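Local coordinates for AB hydrolase-1 domain-containing protein (Parabacteroides distasonis, PDB 4Q34) that is probably an esterase of the alpha/beta hydrolase family, though its substrate is not known, at residues R69-R79 and D303-S314. Residues are numbered along the deposited sequence; the frame is centred on the assembly and turned at random. Where two conformers were deposited one is given.
Sequences REGFQNIFLRR and DLNNIEVADLLS
Helices 72-78 and 306-314 run in roughly the same direction, their axes crossing at -47° and coming within 11.0 Å, with Phe72 and Ala310 the nearest CA pair where they face each other. Phe72 fits as a knob into the hole formed by Asn306, Val309, Ala310 and Leu313, and its CE1 lies 3.7 Å from Ala310 CB. The same methyl also meets CG2 of Ile75 and CZ of Phe76. Within the first helix, Phe76 lays its CE2 over the centre of the Phe72 ring, while Phe76 CZ reaches Leu313 CD2 at 3.8 Å.

Polar groups close both ends of this apolar strip. Asn306, its CG held between backbone N and carbonyl carbon (chi1 70°), sends ND2 to Glu70 O at 3.0 Å; the bond is nearly straight and falls on a lone pair of the carbonyl. ND2 also donates to Met301 O. Arg69 NH1 adds weak bonds to Asp303 O and Asn306 OD1, with Leu304 CA over one guanidinium face, though the salt bridge of Arg69 is made by NE to Asp67.

At the far end Arg79, extended from CG to NE, brings its guanidinium nearly coplanar with the Asp311 carboxylate. Both NH1 and NH2 of Arg79 grip Asp311 OD1, NH2 at 2.9 Å, and Arg79 NH1 also donates in plane to Ser314 OG at 3.0 Å. A leucine in place of Arg79 would probably leave the Asp311 carboxylate without this counter-charge and Ser314 OG without its donor.

Beyond the pair, Val309 and Leu313 rest on strand 192-198, whereas Leu77 touches strand 28-41. The contact thus joins an early helix to the C-terminal one alongside the central, mostly parallel sheet, the layered helix-on-sheet packing of the alpha/beta hydrolase fold.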
ATOM      1  N   ARG A  69      -1.915  -8.755 -16.016  1.00 19.51           N
ATOM      2  CA  ARG A  69      -0.820  -9.729 -16.168  1.00 20.40           C
ATOM      3  C   ARG A  69       0.175  -9.564 -15.027  1.00 20.12           C
ATOM      4  O   ARG A  69       0.187  -8.562 -14.303  1.00 18.06           O
ATOM      5  CB  ARG A  69      -0.091  -9.535 -17.516  1.00 20.88           C
ATOM      6  CG  ARG A  69      -0.924  -9.932 -18.718  1.00 21.92           C
ATOM      7  CD  ARG A  69      -0.235  -9.571 -20.026  1.00 20.49           C
ATOM      8  NE  ARG A  69      -0.075  -8.134 -20.042  1.00 18.96           N
ATOM      9  CZ  ARG A  69       1.051  -7.457 -19.839  1.00 20.21           C
ATOM     10  NH1 ARG A  69       2.225  -8.069 -19.688  1.00 23.48           N
ATOM     11  NH2 ARG A  69       1.009  -6.143 -19.832  1.00 18.76           N
ATOM     12  N   GLU A  70       1.035 -10.555 -14.848  1.00 18.90           N
ATOM     13  CA  GLU A  70       2.039 -10.454 -13.785  1.00 18.86           C
ATOM     14  C   GLU A  70       3.050  -9.376 -14.089  1.00 18.85           C
ATOM     15  O   GLU A  70       3.466  -9.192 -15.247  1.00 18.86           O
ATOM     16  CB  GLU A  70       2.771 -11.791 -13.650  1.00 20.92           C
ATOM     17  CG  GLU A  70       1.897 -12.890 -13.091  1.00 23.53           C
ATOM     18  CD  GLU A  70       2.775 -14.046 -12.674  1.00 28.72           C
ATOM     19  OE1 GLU A  70       3.752 -14.325 -13.415  1.00 35.88           O
ATOM     20  OE2 GLU A  70       2.559 -14.593 -11.587  1.00 24.84           O
ATOM     21  N   GLY A  71       3.452  -8.663 -13.028  1.00 16.03           N
ATOM     22  CA  GLY A  71       4.545  -7.740 -13.066  1.00 16.65           C
ATOM     23  C   GLY A  71       5.808  -8.290 -12.452  1.00 16.40           C
ATOM     24  O   GLY A  71       5.918  -9.490 -12.098  1.00 17.90           O
ATOM     25  N   PHE A  72       6.791  -7.389 -12.330  1.00 16.64           N
ATOM     26  CA  PHE A  72       8.120  -7.741 -11.850  1.00 15.94           C
ATOM     27  C   PHE A  72       8.102  -8.346 -10.441  1.00 16.74           C
ATOM     28  O   PHE A  72       8.938  -9.183 -10.112  1.00 16.80           O
ATOM     29  CB  PHE A  72       9.048  -6.505 -11.880  1.00 18.25           C
ATOM     30  CG  PHE A  72       9.668  -6.232 -13.230  1.00 16.56           C
ATOM     31  CD1 PHE A  72       9.188  -6.830 -14.392  1.00 16.14           C
ATOM     32  CD2 PHE A  72      10.772  -5.401 -13.339  1.00 18.51           C
ATOM     33  CE1 PHE A  72       9.778  -6.553 -15.628  1.00 18.19           C
ATOM     34  CE2 PHE A  72      11.365  -5.132 -14.563  1.00 18.86           C
ATOM     35  CZ  PHE A  72      10.879  -5.732 -15.708  1.00 19.06           C
ATOM     36  N   GLN A  73       7.163  -7.897  -9.605  1.00 16.42           N
ATOM     37  CA  GLN A  73       7.024  -8.478  -8.279  1.00 17.88           C
ATOM     38  C   GLN A  73       6.956 -10.030  -8.349  1.00 17.52           C
ATOM     39  O   GLN A  73       7.651 -10.742  -7.601  1.00 18.54           O
ATOM     40  CB  GLN A  73       5.789  -7.933  -7.573  1.00 17.54           C
ATOM     41  CG  GLN A  73       5.615  -8.516  -6.166  1.00 18.50           C
ATOM     42  CD  GLN A  73       4.492  -7.865  -5.389  1.00 19.46           C
ATOM     43  OE1 GLN A  73       3.527  -7.405  -5.951  1.00 19.58           O
ATOM     44  NE2 GLN A  73       4.659  -7.758  -4.065  1.00 23.37           N
ATOM     45  N   ASN A  74       6.060 -10.536  -9.200  1.00 16.04           N
ATOM     46  CA  ASN A  74       5.872 -11.961  -9.389  1.00 16.75           C
ATOM     47  C   ASN A  74       6.970 -12.598 -10.239  1.00 18.64           C
ATOM     48  O   ASN A  74       7.471 -13.702  -9.900  1.00 18.51           O
ATOM     49  CB  ASN A  74       4.523 -12.253 -10.032  1.00 18.31           C
ATOM     50  CG  ASN A  74       3.348 -12.046  -9.092  1.00 16.30           C
ATOM     51  OD1 ASN A  74       3.406 -11.273  -8.113  1.00 18.08           O
ATOM     52  ND2 ASN A  74       2.266 -12.717  -9.400  1.00 17.64           N
ATOM     53  N   ILE A  75       7.341 -11.920 -11.317  1.00 18.35           N
ATOM     54  CA  ILE A  75       8.306 -12.474 -12.257  1.00 18.82           C
ATOM     55  C   ILE A  75       9.667 -12.730 -11.598  1.00 18.37           C
ATOM     56  O   ILE A  75      10.259 -13.793 -11.768  1.00 17.91           O
ATOM     57  CB  ILE A  75       8.480 -11.540 -13.454  1.00 19.95           C
ATOM     58  CG1 ILE A  75       7.202 -11.520 -14.277  1.00 19.72           C
ATOM     59  CG2 ILE A  75       9.686 -11.955 -14.348  1.00 20.59           C
ATOM     60  CD1 ILE A  75       7.115 -10.373 -15.267  1.00 19.56           C
ATOM     61  N   PHE A  76      10.171 -11.759 -10.838  1.00 17.86           N
ATOM     62  CA  PHE A  76      11.476 -11.921 -10.207  1.00 18.16           C
ATOM     63  C   PHE A  76      11.451 -12.803  -8.975  1.00 18.03           C
ATOM     64  O   PHE A  76      12.433 -13.473  -8.719  1.00 19.18           O
ATOM     65  CB  PHE A  76      12.176 -10.573 -10.003  1.00 17.56           C
ATOM     66  CG  PHE A  76      12.705 -10.039 -11.306  1.00 17.78           C
ATOM     67  CD1 PHE A  76      13.886 -10.561 -11.835  1.00 19.11           C
ATOM     68  CD2 PHE A  76      11.940  -9.188 -12.079  1.00 18.59           C
ATOM     69  CE1 PHE A  76      14.342 -10.155 -13.059  1.00 19.54           C
ATOM     70  CE2 PHE A  76      12.389  -8.761 -13.342  1.00 18.97           C
ATOM     71  CZ  PHE A  76      13.582  -9.259 -13.834  1.00 20.54           C
ATOM     72  N   LEU A  77      10.307 -12.859  -8.277  1.00 18.22           N
ATOM     73  CA  LEU A  77      10.144 -13.819  -7.191  1.00 17.46           C
ATOM     74  C   LEU A  77      10.209 -15.236  -7.749  1.00 17.43           C
ATOM     75  O   LEU A  77      10.870 -16.106  -7.167  1.00 19.75           O
ATOM     76  CB  LEU A  77       8.792 -13.593  -6.498  1.00 17.46           C
ATOM     77  CG  LEU A  77       8.516 -14.497  -5.301  1.00 18.35           C
ATOM     78  CD1 LEU A  77       9.572 -14.290  -4.232  1.00 19.34           C
ATOM     79  CD2 LEU A  77       7.112 -14.212  -4.777  1.00 21.67           C
ATOM     80  N   ARG A  78       9.563 -15.458  -8.884  1.00 17.44           N
ATOM     81  CA  ARG A  78       9.585 -16.778  -9.543  1.00 18.69           C
ATOM     82  C   ARG A  78      10.997 -17.181  -9.971  1.00 19.75           C
ATOM     83  O   ARG A  78      11.359 -18.374  -9.966  1.00 21.17           O
ATOM     84  CB  ARG A  78       8.614 -16.798 -10.725  1.00 21.21           C
ATOM     85  CG  ARG A  78       8.473 -18.182 -11.310  1.00 25.41           C
ATOM     86  CD  ARG A  78       7.360 -18.219 -12.350  1.00 28.82           C
ATOM     87  NE  ARG A  78       6.053 -18.071 -11.710  1.00 31.15           N
ATOM     88  CZ  ARG A  78       5.273 -17.002 -11.825  1.00 29.28           C
ATOM     89  NH1 ARG A  78       5.614 -16.008 -12.633  1.00 29.50           N
ATOM     90  NH2 ARG A  78       4.118 -16.978 -11.170  1.00 31.15           N
ATOM     91  N   ARG A  79      11.800 -16.201 -10.310  1.00 19.85           N
ATOM     92  CA  ARG A  79      13.198 -16.378 -10.694  1.00 19.84           C
ATOM     93  C   ARG A  79      14.169 -16.447  -9.517  1.00 19.39           C
ATOM     94  O   ARG A  79      15.384 -16.364  -9.689  1.00 20.02           O
ATOM     95  CB  ARG A  79      13.574 -15.257 -11.656  1.00 20.01           C
ATOM     96  CG  ARG A  79      12.795 -15.330 -12.957  1.00 20.81           C
ATOM     97  CD  ARG A  79      13.071 -14.204 -13.936  1.00 20.97           C
ATOM     98  NE  ARG A  79      12.156 -14.347 -15.082  1.00 22.09           N
ATOM     99  CZ  ARG A  79      12.366 -13.883 -16.306  1.00 25.60           C
ATOM    100  NH1 ARG A  79      13.468 -13.191 -16.611  1.00 23.12           N
ATOM    101  NH2 ARG A  79      11.438 -14.118 -17.234  1.00 23.10           N
ATOM    102  N   ASP A 303       4.405  -3.185 -19.537  1.00 17.73           N
ATOM    103  CA  ASP A 303       3.943  -3.272 -20.929  1.00 17.33           C
ATOM    104  C   ASP A 303       3.631  -4.735 -21.323  1.00 18.60           C
ATOM    105  O   ASP A 303       4.012  -5.670 -20.622  1.00 18.91           O
ATOM    106  CB  ASP A 303       5.012  -2.708 -21.862  1.00 18.89           C
ATOM    107  CG  ASP A 303       5.063  -1.188 -21.882  1.00 16.71           C
ATOM    108  OD1 ASP A 303       4.119  -0.485 -21.429  1.00 19.72           O
ATOM    109  OD2 ASP A 303       6.094  -0.682 -22.370  1.00 18.88           O
ATOM    110  N   LEU A 304       3.001  -4.920 -22.485  1.00 18.97           N
ATOM    111  CA  LEU A 304       2.609  -6.261 -22.956  1.00 20.17           C
ATOM    112  C   LEU A 304       3.768  -7.198 -23.122  1.00 19.47           C
ATOM    113  O   LEU A 304       3.570  -8.405 -22.962  1.00 22.26           O
ATOM    114  CB  LEU A 304       1.832  -6.183 -24.272  1.00 19.50           C
ATOM    115  CG  LEU A 304       0.470  -5.478 -24.154  1.00 20.81           C
ATOM    116  CD1 LEU A 304      -0.105  -5.288 -25.566  1.00 23.84           C
ATOM    117  CD2 LEU A 304      -0.506  -6.272 -23.294  1.00 21.22           C
ATOM    118  N   ASN A 305       4.957  -6.674 -23.426  1.00 18.78           N
ATOM    119  CA  ASN A 305       6.161  -7.505 -23.620  1.00 19.74           C
ATOM    120  C   ASN A 305       7.063  -7.475 -22.388  1.00 19.33           C
ATOM    121  O   ASN A 305       8.288  -7.602 -22.505  1.00 18.82           O
ATOM    122  CB  ASN A 305       6.954  -7.015 -24.853  1.00 21.96           C
ATOM    123  CG  ASN A 305       7.442  -5.584 -24.715  1.00 21.97           C
ATOM    124  OD1 ASN A 305       7.070  -4.860 -23.786  1.00 21.99           O
ATOM    125  ND2 ASN A 305       8.324  -5.179 -25.610  1.00 21.80           N
ATOM    126  N   ASN A 306       6.472  -7.280 -21.222  1.00 19.08           N
ATOM    127  CA  ASN A 306       7.280  -7.090 -20.019  1.00 17.64           C
ATOM    128  C   ASN A 306       8.128  -8.307 -19.633  1.00 19.33           C
ATOM    129  O   ASN A 306       9.156  -8.166 -18.970  1.00 19.12           O
ATOM    130  CB  ASN A 306       6.480  -6.570 -18.829  1.00 17.65           C
ATOM    131  CG  ASN A 306       5.503  -7.581 -18.250  1.00 18.83           C
ATOM    132  OD1 ASN A 306       5.072  -8.518 -18.887  1.00 18.40           O
ATOM    133  ND2 ASN A 306       5.152  -7.367 -16.972  1.00 16.66           N
ATOM    134  N   ILE A 307       7.713  -9.493 -20.073  1.00 19.58           N
ATOM    135  CA  ILE A 307       8.548 -10.667 -19.823  1.00 19.62           C
ATOM    136  C   ILE A 307       9.871 -10.541 -20.587  1.00 20.12           C
ATOM    137  O   ILE A 307      10.937 -10.869 -20.096  1.00 21.01           O
ATOM    138  CB  ILE A 307       7.792 -11.991 -20.119  1.00 21.89           C
ATOM    139  CG1 ILE A 307       6.608 -12.152 -19.133  1.00 23.02           C
ATOM    140  CG2 ILE A 307       8.759 -13.172 -20.069  1.00 24.09           C
ATOM    141  CD1 ILE A 307       5.624 -13.279 -19.439  1.00 28.50           C
ATOM    142  N   GLU A 308       9.799 -10.114 -21.839  1.00 20.00           N
ATOM    143  CA  GLU A 308      10.992  -9.867 -22.633  0.50 20.69           C
ATOM    144  C   GLU A 308      11.829  -8.772 -21.982  1.00 19.00           C
ATOM    145  O   GLU A 308      13.055  -8.834 -21.993  1.00 19.31           O
ATOM    146  CB  GLU A 308      10.628  -9.465 -24.079  0.50 22.24           C
ATOM    147  CG  GLU A 308       9.791 -10.506 -24.817  0.50 27.18           C
ATOM    148  CD  GLU A 308       9.428 -10.076 -26.234  0.50 31.02           C
ATOM    149  OE1 GLU A 308      10.328  -9.748 -27.016  0.50 37.57           O
ATOM    150  OE2 GLU A 308       8.229 -10.072 -26.566  0.50 37.58           O
ATOM    151  N   VAL A 309      11.169  -7.759 -21.404  1.00 19.05           N
ATOM    152  CA  VAL A 309      11.881  -6.656 -20.722  1.00 18.67           C
ATOM    153  C   VAL A 309      12.614  -7.271 -19.491  1.00 18.51           C
ATOM    154  O   VAL A 309      13.796  -7.008 -19.264  1.00 17.52           O
ATOM    155  CB  VAL A 309      10.909  -5.542 -20.331  1.00 17.40           C
ATOM    156  CG1 VAL A 309      11.612  -4.470 -19.527  1.00 17.17           C
ATOM    157  CG2 VAL A 309      10.255  -4.892 -21.579  1.00 19.74           C
ATOM    158  N   ALA A 310      11.916  -8.149 -18.789  1.00 19.25           N
ATOM    159  CA  ALA A 310      12.479  -8.840 -17.617  1.00 17.99           C
ATOM    160  C   ALA A 310      13.668  -9.714 -18.022  1.00 18.57           C
ATOM    161  O   ALA A 310      14.676  -9.739 -17.341  1.00 17.77           O
ATOM    162  CB  ALA A 310      11.422  -9.669 -16.902  1.00 17.98           C
ATOM    163  N   ASP A 311      13.576 -10.408 -19.165  1.00 19.86           N
ATOM    164  CA  ASP A 311      14.685 -11.225 -19.611  1.00 19.26           C
ATOM    165  C   ASP A 311      15.982 -10.422 -19.841  1.00 18.87           C
ATOM    166  O   ASP A 311      17.095 -10.891 -19.550  1.00 17.16           O
ATOM    167  CB  ASP A 311      14.333 -11.987 -20.907  1.00 20.19           C
ATOM    168  CG  ASP A 311      13.297 -13.098 -20.700  1.00 25.00           C
ATOM    169  OD1 ASP A 311      13.048 -13.531 -19.562  1.00 23.68           O
ATOM    170  OD2 ASP A 311      12.705 -13.534 -21.718  1.00 27.31           O
ATOM    171  N   LEU A 312      15.823  -9.214 -20.372  1.00 17.90           N
ATOM    172  CA  LEU A 312      16.953  -8.308 -20.590  0.50 18.28           C
ATOM    173  C   LEU A 312      17.588  -7.952 -19.274  1.00 19.41           C
ATOM    174  O   LEU A 312      18.818  -7.975 -19.140  1.00 19.46           O
ATOM    175  CB  LEU A 312      16.532  -7.004 -21.272  0.50 17.81           C
ATOM    176  CG  LEU A 312      16.343  -7.037 -22.777  0.50 16.74           C
ATOM    177  CD1 LEU A 312      15.763  -5.687 -23.152  0.50 16.58           C
ATOM    178  CD2 LEU A 312      17.660  -7.320 -23.487  0.50 17.57           C
ATOM    179  N   LEU A 313      16.758  -7.614 -18.298  1.00 19.05           N
ATOM    180  CA  LEU A 313      17.283  -7.334 -16.981  1.00 18.69           C
ATOM    181  C   LEU A 313      17.982  -8.575 -16.359  1.00 17.59           C
ATOM    182  O   LEU A 313      19.089  -8.451 -15.799  1.00 19.83           O
ATOM    183  CB  LEU A 313      16.191  -6.792 -16.045  1.00 19.54           C
ATOM    184  CG  LEU A 313      16.634  -6.453 -14.615  1.00 19.92           C
ATOM    185  CD1 LEU A 313      17.803  -5.481 -14.537  1.00 18.73           C
ATOM    186  CD2 LEU A 313      15.429  -5.957 -13.831  1.00 21.84           C
ATOM    187  N   SER A 314      17.351  -9.737 -16.417  1.00 17.26           N
ATOM    188  CA  SER A 314      17.977 -10.976 -15.868  1.00 18.63           C
ATOM    189  C   SER A 314      19.344 -11.216 -16.515  1.00 19.18           C
ATOM    190  O   SER A 314      20.272 -11.640 -15.881  1.00 18.61           O
ATOM    191  CB  SER A 314      17.115 -12.207 -16.117  1.00 18.68           C
ATOM    192  OG  SER A 314      15.971 -12.235 -15.285  1.00 17.42           O
TER
HETATM  193  O   HOH W   1       3.693 -11.105 -17.158  1.00 24.03           O